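Local coordinates for protein type I modular polyketide synthase (Streptomyces albus subsp. albus, PDB 6IYT) that probably selects an ethylmalonyl-CoA extender unit and transfers its acyl group onto the assembly line, as the acyltransferase domain of module 14 in salinomycin synthesis, at residues L36-V47 with P428-W439; R59-S67 with T99-P109. One frame throughout, in Å; residues are numbered along the deposited sequence.

Interaction 1: residues L36-V47 with P428-W439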
# COMPACT_ATOMS: atom_id res chain seq x y z
N LEU A 36 -8.97 -13.19 -10.51
CA LEU A 36 -8.51 -11.84 -10.27
C LEU A 36 -9.50 -10.80 -10.79
O LEU A 36 -9.82 -9.86 -10.08
CB LEU A 36 -7.10 -11.60 -10.87
CG LEU A 36 -6.56 -10.17 -10.74
CD1 LEU A 36 -6.50 -9.71 -9.30
CD2 LEU A 36 -5.17 -10.06 -11.36
N PHE A 37 -9.99 -10.99 -12.03
CA PHE A 37 -10.98 -10.08 -12.62
C PHE A 37 -12.20 -10.85 -13.14
O PHE A 37 -12.07 -11.97 -13.65
CB PHE A 37 -10.35 -9.30 -13.77
CG PHE A 37 -9.18 -8.46 -13.35
CD1 PHE A 37 -9.33 -7.46 -12.42
CD2 PHE A 37 -7.94 -8.66 -13.90
CE1 PHE A 37 -8.28 -6.64 -12.08
CE2 PHE A 37 -6.86 -7.87 -13.53
CZ PHE A 37 -7.03 -6.87 -12.61
N SER A 38 -13.37 -10.22 -13.04
CA SER A 38 -14.58 -10.73 -13.66
C SER A 38 -14.97 -9.88 -14.88
O SER A 38 -14.43 -8.81 -15.10
CB SER A 38 -15.72 -10.68 -12.65
OG SER A 38 -15.86 -9.36 -12.16
N GLY A 39 -15.93 -10.38 -15.64
CA GLY A 39 -16.44 -9.64 -16.81
C GLY A 39 -15.41 -9.46 -17.92
O GLY A 39 -14.67 -10.40 -18.26
N ASP A 40 -15.31 -8.23 -18.42
CA ASP A 40 -14.55 -7.95 -19.65
C ASP A 40 -13.64 -6.73 -19.44
O ASP A 40 -13.78 -5.72 -20.11
CB ASP A 40 -15.50 -7.69 -20.81
CG ASP A 40 -16.16 -8.96 -21.31
OD1 ASP A 40 -15.43 -9.92 -21.60
OD2 ASP A 40 -17.40 -9.00 -21.37
N PRO A 41 -12.70 -6.85 -18.51
CA PRO A 41 -11.75 -5.80 -18.25
C PRO A 41 -10.76 -5.63 -19.43
O PRO A 41 -10.62 -6.52 -20.28
CB PRO A 41 -11.01 -6.32 -17.02
CG PRO A 41 -10.99 -7.80 -17.23
CD PRO A 41 -12.28 -8.14 -17.93
N LEU A 42 -9.98 -4.59 -19.39
CA LEU A 42 -8.90 -4.48 -20.29
C LEU A 42 -7.85 -5.56 -20.04
O LEU A 42 -7.84 -6.21 -18.99
CB LEU A 42 -8.28 -3.05 -20.25
CG LEU A 42 -7.36 -2.66 -19.13
CD1 LEU A 42 -6.82 -1.26 -19.36
CD2 LEU A 42 -8.08 -2.73 -17.80
N VAL A 43 -7.00 -5.74 -21.04
CA VAL A 43 -6.08 -6.88 -21.16
C VAL A 43 -4.66 -6.28 -21.15
O VAL A 43 -4.45 -5.28 -21.81
CB VAL A 43 -6.28 -7.50 -22.59
CG1 VAL A 43 -5.46 -8.74 -22.76
CG2 VAL A 43 -7.77 -7.73 -22.87
N PRO A 44 -3.67 -7.01 -20.57
CA PRO A 44 -2.26 -6.67 -20.80
C PRO A 44 -1.63 -7.51 -21.89
O PRO A 44 -1.84 -8.70 -21.96
CB PRO A 44 -1.61 -7.00 -19.46
CG PRO A 44 -2.35 -8.22 -19.01
CD PRO A 44 -3.80 -8.00 -19.49
N TRP A 45 -0.83 -6.87 -22.75
CA TRP A 45 0.05 -7.56 -23.65
C TRP A 45 1.49 -7.30 -23.18
O TRP A 45 1.96 -6.14 -23.21
CB TRP A 45 -0.09 -6.98 -25.06
CG TRP A 45 -1.24 -7.46 -25.83
CD1 TRP A 45 -2.26 -8.28 -25.39
CD2 TRP A 45 -1.49 -7.22 -27.22
NE1 TRP A 45 -3.16 -8.49 -26.40
CE2 TRP A 45 -2.71 -7.86 -27.54
CE3 TRP A 45 -0.80 -6.51 -28.23
CZ2 TRP A 45 -3.26 -7.81 -28.83
CZ3 TRP A 45 -1.33 -6.48 -29.49
CH2 TRP A 45 -2.55 -7.12 -29.79
N ILE A 46 2.16 -8.34 -22.68
CA ILE A 46 3.49 -8.16 -22.13
C ILE A 46 4.52 -8.56 -23.19
O ILE A 46 4.23 -9.37 -24.04
CB ILE A 46 3.73 -8.94 -20.83
CG1 ILE A 46 3.82 -10.42 -21.07
CG2 ILE A 46 2.62 -8.64 -19.83
CD1 ILE A 46 4.19 -11.19 -19.85
N VAL A 47 5.56 -7.75 -23.30
CA VAL A 47 6.62 -7.96 -24.32
C VAL A 47 7.98 -7.81 -23.65
O VAL A 47 8.17 -6.92 -22.81
CB VAL A 47 6.50 -6.90 -25.46
CG1 VAL A 47 7.30 -7.30 -26.68
CG2 VAL A 47 5.05 -6.70 -25.83
N PRO A 428 -9.31 -2.11 -12.78
CA PRO A 428 -8.36 -3.04 -13.34
C PRO A 428 -7.19 -2.36 -14.01
O PRO A 428 -6.06 -2.85 -13.91
CB PRO A 428 -9.19 -3.82 -14.34
CG PRO A 428 -10.53 -3.83 -13.74
CD PRO A 428 -10.69 -2.50 -13.08
N ARG A 429 -7.40 -1.21 -14.65
CA ARG A 429 -6.26 -0.54 -15.24
C ARG A 429 -5.19 -0.22 -14.18
O ARG A 429 -4.00 -0.48 -14.39
CB ARG A 429 -6.63 0.72 -16.00
CG ARG A 429 -5.38 1.50 -16.43
CD ARG A 429 -5.72 2.73 -17.23
NE ARG A 429 -6.10 2.38 -18.58
CZ ARG A 429 -5.22 2.15 -19.55
NH1 ARG A 429 -5.65 1.89 -20.76
NH2 ARG A 429 -3.90 2.27 -19.33
N ARG A 430 -5.60 0.34 -13.06
CA ARG A 430 -4.65 0.64 -11.99
C ARG A 430 -3.92 -0.59 -11.46
O ARG A 430 -2.70 -0.57 -11.28
CB ARG A 430 -5.34 1.37 -10.82
CG ARG A 430 -4.40 1.76 -9.71
CD ARG A 430 -3.35 2.74 -10.15
NE ARG A 430 -2.05 2.11 -10.42
CZ ARG A 430 -0.96 2.76 -10.80
NH1 ARG A 430 -1.04 4.04 -11.18
NH2 ARG A 430 0.19 2.12 -10.92
N VAL A 431 -4.63 -1.68 -11.22
CA VAL A 431 -4.00 -2.93 -10.77
C VAL A 431 -2.98 -3.39 -11.80
O VAL A 431 -1.84 -3.74 -11.46
CB VAL A 431 -5.03 -4.02 -10.50
CG1 VAL A 431 -4.36 -5.34 -10.18
CG2 VAL A 431 -5.95 -3.59 -9.35
N LEU A 432 -3.43 -3.54 -13.04
CA LEU A 432 -2.52 -4.01 -14.09
C LEU A 432 -1.32 -3.09 -14.27
O LEU A 432 -0.22 -3.56 -14.61
CB LEU A 432 -3.27 -4.14 -15.42
CG LEU A 432 -4.33 -5.25 -15.51
CD1 LEU A 432 -5.02 -5.20 -16.86
CD2 LEU A 432 -3.72 -6.62 -15.28
N THR A 433 -1.54 -1.78 -14.12
CA THR A 433 -0.45 -0.79 -14.20
C THR A 433 0.59 -0.96 -13.07
O THR A 433 1.77 -1.04 -13.33
CB THR A 433 -0.98 0.65 -14.26
OG1 THR A 433 -1.85 0.79 -15.40
CG2 THR A 433 0.16 1.63 -14.40
N SER A 434 0.12 -1.23 -11.86
CA SER A 434 1.02 -1.51 -10.78
C SER A 434 1.75 -2.83 -10.97
O SER A 434 2.98 -2.93 -10.74
CB SER A 434 0.25 -1.49 -9.45
OG SER A 434 -0.20 -0.17 -9.19
N PHE A 435 1.04 -3.85 -11.45
CA PHE A 435 1.67 -5.12 -11.79
C PHE A 435 2.80 -4.87 -12.84
O PHE A 435 3.88 -5.44 -12.75
CB PHE A 435 0.68 -6.10 -12.39
CG PHE A 435 -0.29 -6.73 -11.43
CD1 PHE A 435 -0.24 -6.52 -10.05
CD2 PHE A 435 -1.25 -7.62 -11.93
CE1 PHE A 435 -1.12 -7.19 -9.21
CE2 PHE A 435 -2.16 -8.23 -11.10
CZ PHE A 435 -2.10 -8.02 -9.73
N ALA A 436 2.48 -4.11 -13.88
CA ALA A 436 3.45 -3.82 -14.97
C ALA A 436 4.65 -3.03 -14.47
O ALA A 436 5.79 -3.29 -14.86
CB ALA A 436 2.76 -3.09 -16.10
N GLU A 437 4.39 -2.05 -13.60
CA GLU A 437 5.46 -1.28 -12.99
C GLU A 437 6.42 -2.15 -12.17
O GLU A 437 7.64 -1.95 -12.21
CB GLU A 437 4.87 -0.15 -12.14
CG GLU A 437 4.31 0.98 -13.00
CD GLU A 437 3.49 2.00 -12.20
OE1 GLU A 437 3.15 1.74 -11.02
OE2 GLU A 437 3.21 3.07 -12.77
N ALA A 438 5.89 -3.14 -11.47
CA ALA A 438 6.73 -4.11 -10.74
C ALA A 438 7.47 -5.05 -11.70
O ALA A 438 8.68 -5.25 -11.59
CB ALA A 438 5.88 -4.90 -9.78
N TRP A 439 6.73 -5.66 -12.61
CA TRP A 439 7.28 -6.70 -13.49
C TRP A 439 8.34 -6.13 -14.43
O TRP A 439 9.38 -6.76 -14.67
CB TRP A 439 6.17 -7.36 -14.30
CG TRP A 439 6.65 -8.41 -15.32
CD1 TRP A 439 7.13 -9.69 -15.05
CD2 TRP A 439 6.81 -8.22 -16.72
NE1 TRP A 439 7.43 -10.34 -16.23
CE2 TRP A 439 7.29 -9.44 -17.27
CE3 TRP A 439 6.54 -7.17 -17.58
CZ2 TRP A 439 7.51 -9.60 -18.63
CZ3 TRP A 439 6.77 -7.34 -18.94
CH2 TRP A 439 7.22 -8.55 -19.45

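Interaction 2: residues R59-S67 with T99-P109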
# COMPACT_ATOMS: atom_id res chain seq x y z
N ARG A 59 8.12 -5.27 -30.50
CA ARG A 59 6.89 -4.48 -30.61
C ARG A 59 6.49 -4.30 -32.07
O ARG A 59 5.31 -4.43 -32.41
CB ARG A 59 7.05 -3.13 -29.93
CG ARG A 59 7.09 -3.24 -28.43
CD ARG A 59 7.71 -2.01 -27.79
NE ARG A 59 7.17 -0.80 -28.34
CZ ARG A 59 7.85 0.32 -28.50
NH1 ARG A 59 9.11 0.41 -28.09
NH2 ARG A 59 7.25 1.38 -29.03
N ALA A 60 7.46 -4.05 -32.93
CA ALA A 60 7.20 -3.88 -34.36
C ALA A 60 6.76 -5.17 -35.03
O ALA A 60 5.85 -5.16 -35.88
CB ALA A 60 8.44 -3.33 -35.06
N ARG A 61 7.37 -6.29 -34.64
CA ARG A 61 7.03 -7.60 -35.24
C ARG A 61 5.61 -8.06 -34.80
O ARG A 61 4.82 -8.58 -35.62
CB ARG A 61 8.07 -8.65 -34.85
CG ARG A 61 9.42 -8.44 -35.55
CD ARG A 61 10.51 -9.27 -34.93
NE ARG A 61 10.23 -10.69 -35.06
CZ ARG A 61 10.40 -11.38 -36.17
NH1 ARG A 61 11.05 -10.83 -37.19
NH2 ARG A 61 10.06 -12.67 -36.21
N LEU A 62 5.29 -7.82 -33.54
CA LEU A 62 3.91 -8.05 -33.04
C LEU A 62 2.86 -7.19 -33.79
O LEU A 62 1.79 -7.68 -34.17
CB LEU A 62 3.85 -7.77 -31.54
CG LEU A 62 3.15 -8.77 -30.66
CD1 LEU A 62 2.60 -8.08 -29.42
CD2 LEU A 62 2.09 -9.60 -31.37
N GLY A 63 3.16 -5.91 -33.96
CA GLY A 63 2.29 -4.99 -34.68
C GLY A 63 1.98 -5.50 -36.08
O GLY A 63 0.84 -5.51 -36.51
N ARG A 64 3.01 -5.97 -36.77
CA ARG A 64 2.83 -6.49 -38.10
C ARG A 64 2.03 -7.75 -38.09
O ARG A 64 1.19 -7.96 -38.95
CB ARG A 64 4.19 -6.77 -38.72
CG ARG A 64 4.84 -5.55 -39.26
CD ARG A 64 6.06 -5.93 -40.08
NE ARG A 64 6.74 -4.76 -40.52
CZ ARG A 64 7.73 -4.76 -41.40
NH1 ARG A 64 8.20 -5.91 -41.89
NH2 ARG A 64 8.23 -3.62 -41.79
N HIS A 65 2.36 -8.64 -37.15
CA HIS A 65 1.64 -9.87 -36.99
C HIS A 65 0.14 -9.60 -36.86
O HIS A 65 -0.68 -10.15 -37.63
CB HIS A 65 2.13 -10.58 -35.75
CG HIS A 65 1.46 -11.88 -35.50
ND1 HIS A 65 1.81 -13.03 -36.15
CD2 HIS A 65 0.60 -12.25 -34.51
CE1 HIS A 65 1.12 -14.04 -35.66
NE2 HIS A 65 0.37 -13.59 -34.67
N VAL A 66 -0.23 -8.69 -35.96
CA VAL A 66 -1.64 -8.44 -35.68
C VAL A 66 -2.32 -7.75 -36.86
O VAL A 66 -3.48 -8.05 -37.17
CB VAL A 66 -1.81 -7.56 -34.43
CG1 VAL A 66 -3.28 -7.23 -34.23
CG2 VAL A 66 -1.25 -8.26 -33.21
N SER A 67 -1.63 -6.80 -37.49
CA SER A 67 -2.20 -6.06 -38.62
C SER A 67 -2.61 -7.04 -39.72
O SER A 67 -3.63 -6.84 -40.39
CB SER A 67 -1.19 -5.04 -39.18
OG SER A 67 -0.98 -3.95 -38.29
N THR A 99 -8.01 -5.44 -30.00
CA THR A 99 -6.70 -5.66 -30.58
C THR A 99 -6.22 -4.49 -31.44
O THR A 99 -5.02 -4.25 -31.54
CB THR A 99 -6.61 -7.01 -31.33
OG1 THR A 99 -6.64 -6.78 -32.73
CG2 THR A 99 -7.73 -7.94 -30.92
N GLU A 100 -7.14 -3.63 -31.89
CA GLU A 100 -6.76 -2.34 -32.46
C GLU A 100 -6.11 -1.44 -31.44
O GLU A 100 -5.12 -0.79 -31.74
CB GLU A 100 -7.97 -1.63 -33.07
CG GLU A 100 -8.07 -1.78 -34.57
CD GLU A 100 -6.75 -1.50 -35.27
OE1 GLU A 100 -6.07 -2.47 -35.67
OE2 GLU A 100 -6.35 -0.31 -35.35
N GLN A 101 -6.72 -1.33 -30.26
CA GLN A 101 -6.18 -0.50 -29.19
C GLN A 101 -4.81 -1.01 -28.78
O GLN A 101 -3.89 -0.25 -28.59
CB GLN A 101 -7.08 -0.50 -27.98
CG GLN A 101 -8.32 0.34 -28.14
CD GLN A 101 -9.35 0.01 -27.07
OE1 GLN A 101 -9.28 -1.05 -26.42
NE2 GLN A 101 -10.30 0.91 -26.88
N LEU A 102 -4.69 -2.33 -28.67
CA LEU A 102 -3.47 -2.94 -28.20
C LEU A 102 -2.37 -2.87 -29.29
O LEU A 102 -1.21 -2.60 -29.00
CB LEU A 102 -3.73 -4.36 -27.77
CG LEU A 102 -4.45 -4.47 -26.43
CD1 LEU A 102 -5.35 -5.67 -26.41
CD2 LEU A 102 -3.42 -4.53 -25.33
N ARG A 103 -2.77 -2.98 -30.56
CA ARG A 103 -1.82 -2.85 -31.67
C ARG A 103 -1.30 -1.41 -31.80
O ARG A 103 -0.12 -1.17 -31.97
CB ARG A 103 -2.48 -3.29 -32.99
CG ARG A 103 -1.54 -3.30 -34.19
CD ARG A 103 -2.28 -3.64 -35.47
NE ARG A 103 -3.34 -2.68 -35.76
CZ ARG A 103 -3.14 -1.46 -36.26
NH1 ARG A 103 -4.17 -0.65 -36.45
NH2 ARG A 103 -1.91 -1.03 -36.50
N THR A 104 -2.20 -0.45 -31.64
CA THR A 104 -1.84 0.98 -31.59
C THR A 104 -0.88 1.28 -30.40
O THR A 104 0.07 2.07 -30.51
CB THR A 104 -3.13 1.84 -31.47
OG1 THR A 104 -3.74 1.95 -32.75
CG2 THR A 104 -2.85 3.21 -30.91
N GLY A 105 -1.14 0.63 -29.27
CA GLY A 105 -0.40 0.92 -28.06
C GLY A 105 1.02 0.38 -28.07
O GLY A 105 1.85 0.80 -27.27
N LEU A 106 1.30 -0.55 -28.98
CA LEU A 106 2.67 -1.06 -29.12
C LEU A 106 3.58 0.04 -29.59
O LEU A 106 4.78 -0.02 -29.40
CB LEU A 106 2.72 -2.23 -30.11
CG LEU A 106 2.16 -3.54 -29.62
CD1 LEU A 106 1.86 -4.49 -30.76
CD2 LEU A 106 3.10 -4.18 -28.63
N GLU A 107 3.01 1.09 -30.15
CA GLU A 107 3.80 2.23 -30.56
C GLU A 107 4.21 3.07 -29.37
O GLU A 107 5.21 3.78 -29.43
CB GLU A 107 3.03 3.09 -31.57
CG GLU A 107 2.94 2.48 -32.96
CD GLU A 107 1.66 2.88 -33.70
OE1 GLU A 107 0.80 3.56 -33.08
OE2 GLU A 107 1.48 2.45 -34.86
N ALA A 108 3.51 2.93 -28.25
CA ALA A 108 3.82 3.73 -27.05
C ALA A 108 3.34 3.04 -25.79
O ALA A 108 2.27 3.38 -25.26
CB ALA A 108 3.18 5.09 -27.15
N PRO A 109 4.05 2.01 -25.36
CA PRO A 109 3.47 1.17 -24.33
C PRO A 109 3.16 1.94 -23.04
O PRO A 109 3.90 2.87 -22.67
CB PRO A 109 4.55 0.14 -24.07
CG PRO A 109 5.22 0.01 -25.40
CD PRO A 109 5.25 1.41 -25.95

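Interaction 1: residues L36-V47 with P428-W439
Phe-37 lays its ring against the first turn of helix 428-439 and meets three of its residues at once. CB of Pro-428 makes an off-centre CH-pi contact with the ring, 4.2 Å from the Phe-37 centroid. Val-431 CG1 packs near CZ of Phe-37, 3.9 Å away, while CD2 of Leu-432 comes in at the ring edge, 3.8 Å from Phe-37 CE2. Leu-36 CG sits over the centre of one face of the same ring. CD2 of Leu-36 then goes on to touch the edge of Phe-435, 3.5 Å from CE2.

Leu-42 has its CG between the backbone N and the carbonyl carbon (chi1 78°), a placing from which CD2 packs on Pro-428 CB and CD1 lies over one face of the Arg-429 guanidinium, 3.6 Å from NH1. That guanidinium also forms a salt bridge with Asp-110 through NH2. Leu-432 runs alongside Leu-42, pointing the other way, and its CD1 reaches Pro-44 CD at 4.0 Å. At the far end Ile-46 meets the six-membered part of Trp-439: CB approaches CH2 at 3.8 Å, and CD1 rides over one face near the rim.

No hydrogen bond crosses between the segments; mostly apolar side chains carry the contact. Helix 428-439 packs on edge strand 43-49 of the small three-stranded sheet, 19° from the axis of residues 43-47, consistent with a KS-to-AT linker docking on the acyltransferase. Strand 90-96 pairs with that strand and meets the helix through Leu-95 and Val-93; Val-198 of helix 181-200 touches Val-431 and Phe-435, whose ring also meets that of Trp-199.

Interaction 2: residues R59-S67 with T99-P109
Two antiparallel helices of a small alpha/beta subdomain, consistent with the KS-to-AT linker of modular polyketide synthases, pack here. The axes of 59-67 and 99-105 approach to 9.5 Å at an angle of 151°. At the turn after the second helix, Arg-59 grips the carbonyl of Leu-106 side-on with two nitrogens: NE donates to Leu-106 O at 2.7 Å, and NH2 reaches the same oxygen at 2.9 Å. Both bonds lie in the guanidinium plane and in the carbonyl plane. A bend at chi3 (47°) helps bring the flat group to this oxygen, and Pro-109 covers one of its faces, CG being 3.6 Å from Arg-59 NE. NH1 turns to a salt bridge with Glu-56.

The Leu-106 side chain lies alongside Arg-59; its CD1 touches Leu-62 CD1 (3.9 Å) and, on another side, Gly-63 N (3.7 Å). CD of Arg-103 runs beside Gly-63 O and Val-66 CG1, and Thr-99 OG1 meets that same valine methyl at 3.7 Å. The Arg-103 guanidinium is engaged within its own helix by Glu-100, whose OE1 receives NE almost exactly in the guanidinium plane. Ser-67 OG donates to Gly-63 O, which takes Ser-67 N on its opposite face, and this bond holds OG 3.1 Å from Arg-103 CD, a close contact and no hydrogen bond.

The contact thus has a leucine pair at one end and, at the other, Val-66 against Thr-99 and the aliphatic part of Arg-103. Two N-H groups converging on one carbonyl, with proline over the guanidinium, should restrict how Arg-59 turns and tie the turn to helix 59-67.

Overall arrangement
The two contacts lie on opposite faces of the three-stranded sheet 43-49, 90-96 and 111-114, their centres about 17 Å apart. Interaction 1 fits helix 428-439 to one face; interaction 2 belongs to the helical layer on the other. Trp-45 makes the direct connection: its NE1 is 3.6 Å from Leu-102 CD1, and its CH2 is 3.8 Å from Val-66 CG2. Both segments of interaction 2 fall in the chain between those of interaction 1, which probably joins the linker-like subdomain to the acyltransferase body. Neither contact includes the GxSxG motif around Ser-213, the probable nucleophile of the acyltransferase.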